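Local coordinates for centromeric protein-C, isoform A (Drosophila melanogaster, PDB 6O2K) that forms, through this C-terminal cupin domain, a dimer at the centromere, and probably acts as an adaptor between centromeric chromatin and kinetochore proteins, at the interface of chains A and B. Numbering follows the deposited sequence. Chains: chain A/B, Centromeric protein-C, isoform A.

The interface of chains A and B. Residues chain A 107-110, 117; chain B 31, 34, 37.
B:Asn34 reaches from a loop of one subunit to strand 107-111 of the other, amide first. Its ND2 donates to two acceptors: the backbone oxygen O of A:His108 at 3.0 Å, and the hydroxyl OG of A:Ser109 at 2.9 Å. Both bonds are moderately bent, but both acceptors lie close to the amide plane, as they must if each N-H is to serve one of them, and the pair should fix the rotation of the carboxamide. At the carbonyl of A:His108 the nitrogen stands well above the peptide plane, 48° out of it, so this bond is not aimed at a lone pair. An asparagine suits the place because its short side chain ends in two N-H groups; an alanine here would remove them and would probably leave the A:His108 carbonyl and the A:Ser109 hydroxyl without these partners from chain B.

The two side chains of A:Val107 and B:Asn34 run past each other in opposite directions. CG1 of the valine, turned anti to its own backbone nitrogen (chi1 176°), lies over the flat face of the amide, 3.6 Å from ND2 and a little farther from CG. A:Ser109 is small enough to offer a hydroxyl to the amide while its CB rests 3.9 Å from CG2 of B:Val37. Branched valines suit such extended strands and offer methyls for packing.

Further along the strand, B:Ser31 in the 3-10 helix 30-33 accepts the backbone N-H of A:Val110 on its OG, with N and OG 2.7 Å apart and, unlike the amide bonds, nearly straight (171° at the hydrogen). The compact serine lies alongside the strand edge, its CB 4.0 Å from CA of A:Ser109. Beyond, A:Ile117 and B:Val37, both beta-branched, form an antiparallel beta bridge, joining strand 116-119 to strand 37-38 of the partner.

Repeated by two-fold symmetry, the patch ties the stretch around helix 30-33 and strand 37-38, probably leading into the cupin barrel, to the other subunit's strands and so helps hold the CENP-C dimer together.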
loop_
_atom_site.group_PDB
_atom_site.type_symbol
_atom_site.label_atom_id
_atom_site.label_comp_id
_atom_site.label_asym_id
_atom_site.label_seq_id
_atom_site.Cartn_x
_atom_site.Cartn_y
_atom_site.Cartn_z
ATOM N N VAL A 107 12.071 5.058 20.094
ATOM C CA VAL A 107 11.375 3.788 19.937
ATOM C C VAL A 107 11.984 3.107 18.721
ATOM O O VAL A 107 12.238 3.758 17.702
ATOM C CB VAL A 107 9.854 3.980 19.770
ATOM C CG1 VAL A 107 9.169 2.650 19.509
ATOM C CG2 VAL A 107 9.247 4.672 21.006
ATOM N N HIS A 108 12.255 1.810 18.836
ATOM C CA HIS A 108 12.797 1.033 17.732
ATOM C C HIS A 108 11.743 0.037 17.264
ATOM O O HIS A 108 11.178 -0.712 18.076
ATOM C CB HIS A 108 14.087 0.313 18.153
ATOM C CG HIS A 108 15.111 1.219 18.772
ATOM N ND1 HIS A 108 15.846 2.132 18.043
ATOM C CD2 HIS A 108 15.504 1.370 20.058
ATOM C CE1 HIS A 108 16.655 2.795 18.851
ATOM N NE2 HIS A 108 16.469 2.349 20.080
ATOM N N SER A 109 11.497 0.015 15.961
ATOM C CA SER A 109 10.496 -0.842 15.352
ATOM C C SER A 109 11.138 -1.658 14.241
ATOM O O SER A 109 11.937 -1.133 13.457
ATOM C CB SER A 109 9.344 0.000 14.777
ATOM O OG SER A 109 8.653 0.641 15.824
ATOM N N VAL A 110 10.795 -2.938 14.180
ATOM C CA VAL A 110 11.196 -3.825 13.094
ATOM C C VAL A 110 9.935 -4.166 12.310
ATOM O O VAL A 110 8.962 -4.667 12.883
ATOM C CB VAL A 110 11.890 -5.096 13.617
ATOM C CG1 VAL A 110 12.343 -5.963 12.465
ATOM C CG2 VAL A 110 13.088 -4.739 14.499
ATOM N N ILE A 117 3.910 1.626 10.060
ATOM C CA ILE A 117 4.119 2.479 11.223
ATOM C C ILE A 117 3.581 3.864 10.891
ATOM O O ILE A 117 3.758 4.356 9.769
ATOM C CB ILE A 117 5.609 2.540 11.640
ATOM C CG1 ILE A 117 5.773 3.300 12.958
ATOM C CG2 ILE A 117 6.485 3.159 10.520
ATOM C CD1 ILE A 117 7.163 3.192 13.556
ATOM N N SER B 31 7.809 -5.900 17.686
ATOM C CA SER B 31 7.469 -4.496 17.502
ATOM C C SER B 31 5.963 -4.244 17.495
ATOM O O SER B 31 5.554 -3.077 17.579
ATOM C CB SER B 31 8.087 -3.969 16.207
ATOM O OG SER B 31 9.501 -4.029 16.276
ATOM N N ASN B 34 4.522 -1.913 19.981
ATOM C CA ASN B 34 4.726 -0.466 19.869
ATOM C C ASN B 34 3.433 0.234 19.452
ATOM O O ASN B 34 2.749 -0.213 18.523
ATOM C CB ASN B 34 5.832 -0.145 18.864
ATOM C CG ASN B 34 7.210 -0.595 19.336
ATOM O OD1 ASN B 34 7.411 -0.909 20.512
ATOM N ND2 ASN B 34 8.165 -0.614 18.417
ATOM N N VAL B 37 2.911 1.051 15.730
ATOM C CA VAL B 37 3.017 -0.004 14.726
ATOM C C VAL B 37 1.658 -0.675 14.559
ATOM O O VAL B 37 0.952 -0.938 15.542
ATOM C CB VAL B 37 4.108 -1.025 15.119
ATOM C CG1 VAL B 37 3.995 -2.292 14.293
ATOM C CG2 VAL B 37 5.499 -0.413 14.957
#